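PDB 6X42: serine repeat antigen 5, which probably acts as a papain-family pseudoprotease of the malaria parasite, with a likely role in the parasite's exit from red blood cells. Local coordinates for residues Glu45-Asn49 with Cys50-Trp54; Ser77-Tyr80 with Val81-Tyr85; Leu103-Ile106 with Glu107-Phe111. All coordinates share one frame; numbering follows the deposited sequence.

The three contacts follow one another along the chain, each within a single short piece of it, and all lie in the helical half of the papain fold. Contact 1 is the turn that leads into helix 53-68. Contact 2 spans the short helix 78-83; the centres of contacts 1 and 2 are about 12 Å apart. Contact 3 is the end of helix 99-109, its centre about 10 Å from that of contact 2 and about 20 Å from that of contact 1. Disulfides C50-C93 and C84-C129 pin the turn and the end of the short helix to neighbouring loops. Helix 99-109 joins the three pieces: I105 packs on W54 of contact 1, and Y109 lies beside Y80 and C84 of contact 2.

Contact 1 of 3, residues Glu45-Asn49 with Cys50-Trp54; sequences EDQGN and CDTSW
The amide of Q47 points its NE2 at the C50 carbonyl. Its NE2 gives a hydrogen bond to C50 O at 2.9 Å, and the acceptor lies nearly in the amide plane, 14° out of it. The bond also stays in the plane of the C50 carbonyl, with a C=O...N angle of 155°. On the other branch, OE1 of Q47 sits 3.5 Å from S53 CB and accepts from the hydroxyl of S245. The second flat group, the W54 indole, has D51 O in its plane at the edge, while F102 and I105 of helix 99-109 pack against this side chain.

Q47 reaches C50 O and S53 with CG tucked between its own N and carbonyl carbon (chi1 72°) and the chain extended beyond. Separately, the backbone sets Q47 CB 3.5 Å from T52 OG1, a hydroxyl that bonds to Y120 OH. Water 1 accepts from Q47 NE2, donates to D51 OD1 at 2.6 Å and is hydrogen-bonded to S53 OG at 3.1 Å; S53 OG also bonds to A220 N, and D51 OD1 to a 1,2-ethanediol probably from the crystallisation liquor. Upstream, D46 OD1 accepts from G48 N at 2.9 Å, an Asx turn.

Sequence and position match the papain segment carrying the oxyanion-hole glutamine and the nucleophile, with S53 where papains have cysteine and H219 touching both Q47 and S53. C50 O, S245 and the water fix the amide's rotation; by analogy with papain, the water, held by Q47 NE2 and S53 OG, probably sits about where the oxyanion would be expected.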
loop_
_atom_site.group_PDB
_atom_site.type_symbol
_atom_site.label_atom_id
_atom_site.label_comp_id
_atom_site.label_asym_id
_atom_site.label_seq_id
_atom_site.Cartn_x
_atom_site.Cartn_y
_atom_site.Cartn_z
ATOM N N GLU A 45 4.428 -7.169 -8.006
ATOM C CA GLU A 45 5.860 -7.363 -7.807
ATOM C C GLU A 45 6.120 -8.441 -6.758
ATOM O O GLU A 45 5.222 -8.871 -6.042
ATOM C CB GLU A 45 6.533 -6.033 -7.455
ATOM C CG GLU A 45 6.348 -5.012 -8.581
ATOM C CD GLU A 45 7.093 -3.712 -8.379
ATOM O OE1 GLU A 45 8.276 -3.753 -8.020
ATOM O OE2 GLU A 45 6.510 -2.642 -8.612
ATOM N N ASP A 46 7.373 -8.910 -6.722
ATOM C CA ASP A 46 7.831 -9.978 -5.833
ATOM C C ASP A 46 9.008 -9.460 -5.020
ATOM O O ASP A 46 10.114 -9.281 -5.549
ATOM C CB ASP A 46 8.220 -11.218 -6.655
ATOM C CG ASP A 46 8.570 -12.447 -5.818
ATOM O OD1 ASP A 46 8.681 -12.346 -4.577
ATOM O OD2 ASP A 46 8.759 -13.522 -6.455
ATOM N N GLN A 47 8.782 -9.213 -3.731
ATOM C CA GLN A 47 9.825 -8.732 -2.834
ATOM C C GLN A 47 10.892 -9.784 -2.527
ATOM O O GLN A 47 11.947 -9.447 -1.962
ATOM C CB GLN A 47 9.219 -8.239 -1.533
ATOM C CG GLN A 47 8.692 -9.331 -0.638
ATOM C CD GLN A 47 7.959 -8.800 0.573
ATOM O OE1 GLN A 47 6.824 -8.329 0.490
ATOM N NE2 GLN A 47 8.611 -8.853 1.720
ATOM N N GLY A 48 10.649 -11.045 -2.866
ATOM C CA GLY A 48 11.620 -12.081 -2.572
ATOM C C GLY A 48 11.781 -12.275 -1.076
ATOM O O GLY A 48 10.878 -12.002 -0.283
ATOM N N ASN A 49 12.967 -12.712 -0.680
ATOM C CA ASN A 49 13.196 -13.132 0.699
ATOM C C ASN A 49 13.889 -12.059 1.545
ATOM O O ASN A 49 14.814 -12.341 2.306
ATOM C CB ASN A 49 13.950 -14.456 0.714
ATOM C CG ASN A 49 13.130 -15.602 0.119
ATOM O OD1 ASN A 49 11.901 -15.539 0.060
ATOM N ND2 ASN A 49 13.806 -16.656 -0.330
ATOM N N CYS A 50 13.419 -10.816 1.428
ATOM C CA CYS A 50 13.769 -9.725 2.322
ATOM C C CYS A 50 12.478 -9.092 2.823
ATOM O O CYS A 50 11.426 -9.208 2.184
ATOM C CB CYS A 50 14.609 -8.633 1.643
ATOM S SG CYS A 50 16.278 -9.139 1.184
ATOM N N ASP A 51 12.568 -8.420 3.969
ATOM C CA ASP A 51 11.405 -7.785 4.611
ATOM C C ASP A 51 11.248 -6.349 4.125
ATOM O O ASP A 51 11.436 -5.380 4.859
ATOM C CB ASP A 51 11.545 -7.837 6.119
ATOM C CG ASP A 51 10.318 -7.324 6.848
ATOM O OD1 ASP A 51 9.265 -7.120 6.209
ATOM O OD2 ASP A 51 10.405 -7.155 8.086
ATOM N N THR A 52 10.880 -6.243 2.843
ATOM C CA THR A 52 10.838 -4.956 2.161
ATOM C C THR A 52 9.422 -4.545 1.765
ATOM O O THR A 52 9.254 -3.603 0.980
ATOM C CB THR A 52 11.771 -4.963 0.946
ATOM O OG1 THR A 52 11.485 -6.143 0.207
ATOM C CG2 THR A 52 13.250 -4.911 1.361
ATOM N N SER A 53 8.394 -5.184 2.330
ATOM C CA SER A 53 7.027 -4.804 1.979
ATOM C C SER A 53 6.738 -3.339 2.283
ATOM O O SER A 53 5.915 -2.721 1.597
ATOM C CB SER A 53 5.997 -5.687 2.679
ATOM O OG SER A 53 5.936 -5.432 4.081
ATOM N N TRP A 54 7.372 -2.775 3.315
ATOM C CA TRP A 54 7.143 -1.366 3.624
ATOM C C TRP A 54 7.446 -0.496 2.407
ATOM O O TRP A 54 6.775 0.516 2.173
ATOM C CB TRP A 54 7.969 -0.944 4.838
ATOM C CG TRP A 54 9.468 -1.019 4.678
ATOM C CD1 TRP A 54 10.235 -2.145 4.713
ATOM C CD2 TRP A 54 10.355 0.070 4.471
ATOM N NE1 TRP A 54 11.558 -1.813 4.545
ATOM C CE2 TRP A 54 11.656 -0.460 4.395
ATOM C CE3 TRP A 54 10.186 1.452 4.356
ATOM C CZ2 TRP A 54 12.781 0.339 4.219
ATOM C CZ3 TRP A 54 11.300 2.240 4.160
ATOM C CH2 TRP A 54 12.582 1.678 4.095
HETATM O O HOH W 1 7.650 -7.952 4.291
#

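Contact 2 of 3, residues Ser77-Tyr80 with Val81-Tyr85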
loop_
_atom_site.group_PDB
_atom_site.type_symbol
_atom_site.label_atom_id
_atom_site.label_comp_id
_atom_site.label_asym_id
_atom_site.label_seq_id
_atom_site.Cartn_x
_atom_site.Cartn_y
_atom_site.Cartn_z
ATOM N N SER A 77 11.658 2.555 -8.259
ATOM C CA SER A 77 12.679 1.589 -7.860
ATOM C C SER A 77 12.603 1.341 -6.358
ATOM O O SER A 77 13.068 2.155 -5.557
ATOM C CB SER A 77 14.052 2.142 -8.238
ATOM O OG SER A 77 15.093 1.363 -7.671
ATOM N N ALA A 78 12.076 0.184 -5.958
ATOM C CA ALA A 78 12.113 -0.186 -4.548
ATOM C C ALA A 78 13.550 -0.317 -4.062
ATOM O O ALA A 78 13.852 -0.033 -2.899
ATOM C CB ALA A 78 11.394 -1.512 -4.322
ATOM N N LEU A 79 14.444 -0.799 -4.929
ATOM C CA LEU A 79 15.826 -1.041 -4.510
ATOM C C LEU A 79 16.546 0.257 -4.159
ATOM O O LEU A 79 17.347 0.297 -3.218
ATOM C CB LEU A 79 16.564 -1.809 -5.602
ATOM C CG LEU A 79 17.900 -2.437 -5.192
ATOM C CD1 LEU A 79 17.689 -3.505 -4.126
ATOM C CD2 LEU A 79 18.619 -3.020 -6.415
ATOM N N TYR A 80 16.250 1.343 -4.881
ATOM C CA TYR A 80 16.853 2.625 -4.538
ATOM C C TYR A 80 16.452 3.053 -3.133
ATOM O O TYR A 80 17.290 3.501 -2.339
ATOM C CB TYR A 80 16.463 3.692 -5.559
ATOM C CG TYR A 80 17.275 4.963 -5.418
ATOM C CD1 TYR A 80 18.509 5.097 -6.025
ATOM C CD2 TYR A 80 16.820 6.012 -4.632
ATOM C CE1 TYR A 80 19.266 6.253 -5.876
ATOM C CE2 TYR A 80 17.563 7.171 -4.483
ATOM C CZ TYR A 80 18.789 7.285 -5.096
ATOM O OH TYR A 80 19.546 8.437 -4.943
ATOM N N VAL A 81 15.163 2.921 -2.810
ATOM C CA VAL A 81 14.674 3.292 -1.490
ATOM C C VAL A 81 15.273 2.393 -0.419
ATOM O O VAL A 81 15.579 2.847 0.688
ATOM C CB VAL A 81 13.136 3.305 -1.468
ATOM C CG1 VAL A 81 12.616 3.632 -0.082
ATOM C CG2 VAL A 81 12.615 4.275 -2.525
ATOM N N ALA A 82 15.444 1.104 -0.714
ATOM C CA ALA A 82 16.042 0.212 0.270
ATOM C C ALA A 82 17.469 0.615 0.597
ATOM O O ALA A 82 17.907 0.496 1.741
ATOM C CB ALA A 82 16.067 -1.215 -0.273
ATOM N N ASN A 83 18.221 1.059 -0.401
ATOM C CA ASN A 83 19.667 1.148 -0.269
ATOM C C ASN A 83 20.178 2.546 0.016
ATOM O O ASN A 83 21.346 2.687 0.373
ATOM C CB ASN A 83 20.332 0.591 -1.529
ATOM C CG ASN A 83 20.128 -0.902 -1.650
ATOM O OD1 ASN A 83 19.732 -1.564 -0.677
ATOM N ND2 ASN A 83 20.416 -1.457 -2.820
ATOM N N CYS A 84 19.352 3.566 -0.132
ATOM C CA CYS A 84 19.774 4.959 -0.021
ATOM C C CYS A 84 19.132 5.551 1.228
ATOM O O CYS A 84 17.913 5.756 1.272
ATOM C CB CYS A 84 19.376 5.718 -1.281
ATOM S SG CYS A 84 20.119 4.979 -2.750
ATOM N N TYR A 85 19.947 5.820 2.242
ATOM C CA TYR A 85 19.469 6.370 3.501
ATOM C C TYR A 85 20.626 7.070 4.203
ATOM O O TYR A 85 21.795 6.756 3.972
ATOM C CB TYR A 85 18.871 5.267 4.382
ATOM C CG TYR A 85 19.817 4.120 4.679
ATOM C CD1 TYR A 85 20.729 4.207 5.725
ATOM C CD2 TYR A 85 19.791 2.950 3.923
ATOM C CE1 TYR A 85 21.590 3.180 6.021
ATOM C CE2 TYR A 85 20.651 1.902 4.211
ATOM C CZ TYR A 85 21.550 2.026 5.269
ATOM O OH TYR A 85 22.429 1.012 5.585
#
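S77 meets V81 one turn on: V81 CG2 lies 3.7 Å from S77 O. S77 is also the N-cap of helix 78-83, its OG accepting from Y80 N at 3.0 Å while it bonds to Y118 O. A78 follows with the regular helical bond, A82 N to A78 O at 2.9 Å, and its methyl packs on helix 53-68. L79 O takes a weak bond from N83 N, and the two side chains cross at a slant, L79 CG 3.6 Å from N83 ND2. That amide is gripped elsewhere, OD1 by G126 N and ND2 by K124 O and Y118 OH.

Y80 closes the segment. With CG opposite its own N (chi1 -168°), the ring leans out from the helix, forward enough for C84 SG to stand over the centre of one face, 3.5 Å from Y80 CE1 and 11° off the ring normal. C84 N gives Y80 O a weak bond at 3.0 Å, so backbone and sulfur both come back to the same residue as the helix ends.

This sulfur belongs to the C84-C129 disulfide, so the C84 half of the cross-link rests on an aromatic face, a sulfur-aromatic contact that puts a polarisable atom against the pi cloud in a buried contact.

Contact 3 of 3, residues Leu103-Ile106 with Glu107-Phe111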
loop_
_atom_site.group_PDB
_atom_site.type_symbol
_atom_site.label_atom_id
_atom_site.label_comp_id
_atom_site.label_asym_id
_atom_site.label_seq_id
_atom_site.Cartn_x
_atom_site.Cartn_y
_atom_site.Cartn_z
ATOM N N LEU A 103 8.885 8.097 3.691
ATOM C CA LEU A 103 8.797 9.515 3.372
ATOM C C LEU A 103 10.084 10.258 3.723
ATOM O O LEU A 103 10.481 11.191 3.019
ATOM C CB LEU A 103 7.621 10.145 4.103
ATOM C CG LEU A 103 6.244 9.738 3.604
ATOM C CD1 LEU A 103 5.212 10.461 4.444
ATOM C CD2 LEU A 103 6.026 10.062 2.147
ATOM N N GLN A 104 10.738 9.884 4.821
ATOM C CA GLN A 104 11.979 10.553 5.196
ATOM C C GLN A 104 13.050 10.369 4.135
ATOM O O GLN A 104 13.838 11.284 3.876
ATOM C CB GLN A 104 12.470 9.999 6.527
ATOM C CG GLN A 104 13.532 10.873 7.162
ATOM C CD GLN A 104 12.981 12.249 7.573
ATOM O OE1 GLN A 104 11.898 12.349 8.157
ATOM N NE2 GLN A 104 13.715 13.303 7.250
ATOM N N ILE A 105 13.107 9.190 3.520
ATOM C CA ILE A 105 14.083 8.943 2.468
ATOM C C ILE A 105 13.812 9.834 1.266
ATOM O O ILE A 105 14.742 10.426 0.695
ATOM C CB ILE A 105 14.071 7.446 2.103
ATOM C CG1 ILE A 105 14.649 6.645 3.270
ATOM C CG2 ILE A 105 14.828 7.194 0.801
ATOM C CD1 ILE A 105 14.241 5.221 3.270
ATOM N N ILE A 106 12.540 9.970 0.879
ATOM C CA ILE A 106 12.182 10.926 -0.171
ATOM C C ILE A 106 12.616 12.338 0.200
ATOM O O ILE A 106 13.140 13.078 -0.634
ATOM C CB ILE A 106 10.671 10.891 -0.458
ATOM C CG1 ILE A 106 10.294 9.568 -1.075
ATOM C CG2 ILE A 106 10.281 12.061 -1.381
ATOM C CD1 ILE A 106 8.812 9.458 -1.312
ATOM N N GLU A 107 12.333 12.764 1.434
ATOM C CA GLU A 107 12.722 14.119 1.831
ATOM C C GLU A 107 14.228 14.301 1.739
ATOM O O GLU A 107 14.714 15.360 1.321
ATOM C CB GLU A 107 12.270 14.391 3.264
ATOM C CG GLU A 107 10.777 14.195 3.518
ATOM C CD GLU A 107 9.970 15.472 3.414
ATOM O OE1 GLU A 107 10.512 16.481 2.934
ATOM O OE2 GLU A 107 8.797 15.465 3.833
ATOM N N ASP A 108 14.988 13.283 2.148
ATOM C CA ASP A 108 16.437 13.415 2.232
ATOM C C ASP A 108 17.104 13.353 0.863
ATOM O O ASP A 108 18.153 13.977 0.663
ATOM C CB ASP A 108 17.018 12.307 3.123
ATOM C CG ASP A 108 16.654 12.474 4.595
ATOM O OD1 ASP A 108 16.786 11.498 5.364
ATOM O OD2 ASP A 108 16.237 13.585 4.987
ATOM N N TYR A 109 16.533 12.602 -0.079
ATOM C CA TYR A 109 17.174 12.370 -1.370
ATOM C C TYR A 109 16.526 13.121 -2.526
ATOM O O TYR A 109 17.224 13.471 -3.478
ATOM C CB TYR A 109 17.243 10.859 -1.667
ATOM C CG TYR A 109 18.312 10.183 -0.829
ATOM C CD1 TYR A 109 18.077 9.847 0.503
ATOM C CD2 TYR A 109 19.585 9.944 -1.352
ATOM C CE1 TYR A 109 19.063 9.271 1.277
ATOM C CE2 TYR A 109 20.574 9.360 -0.586
ATOM C CZ TYR A 109 20.307 9.037 0.726
ATOM O OH TYR A 109 21.286 8.461 1.494
ATOM N N GLY A 110 15.229 13.415 -2.459
ATOM C CA GLY A 110 14.585 14.186 -3.513
ATOM C C GLY A 110 14.454 13.480 -4.845
ATOM O O GLY A 110 13.995 14.093 -5.816
ATOM N N PHE A 111 14.822 12.205 -4.928
ATOM C CA PHE A 111 14.867 11.496 -6.201
ATOM C C PHE A 111 14.284 10.110 -6.010
ATOM O O PHE A 111 14.694 9.377 -5.104
ATOM C CB PHE A 111 16.318 11.393 -6.685
ATOM C CG PHE A 111 16.466 11.288 -8.180
ATOM C CD1 PHE A 111 16.827 12.394 -8.936
ATOM C CD2 PHE A 111 16.252 10.080 -8.829
ATOM C CE1 PHE A 111 16.974 12.297 -10.317
ATOM C CE2 PHE A 111 16.392 9.974 -10.208
ATOM C CZ PHE A 111 16.754 11.086 -10.952
#
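E107, I106 and Q104 carry most of this helix end. E107 folds back over the preceding turn: its CG rests 3.1 Å from L103 O, the same carbonyl that accepts from E107 N at 2.9 Å. Beyond CG the chain bends sharply (chi2 -95°), which swings the carboxylate off the helix, where OE2 bonds to H147 NE2.

I106 enters the contact chiefly through its backbone. Its O accepts from G110 N at 2.8 Å, the last helical bond before G110 turns out of the helix with positive phi. Its side chain faces inward, against L62 of helix 53-68 and I145. I105, beside it, accepts from Y109 N and has its O in the plane of the Y109 ring, at the edge, 3.4 Å from CD1.

Q104 lies on the outer surface. Bent at chi2 (66°), it brings NE2 toward D108 one turn on and reaches OD2 in a weak hydrogen bond of 3.4 Å, with amide and carboxylate planes 53° apart. D108 N in turn bonds to Q104 O at 2.9 Å, and D108 CG lies 3.1 Å from that same oxygen.

So close to backbone carbonyls near a helix C-terminus, the D108 carboxylate would probably feel a slightly unfavourable field, largely screened by solvent since D108 is exposed. The weak Q104 bond is a modest surface link between side chains one turn apart, while the backbone bonds carry the helix end.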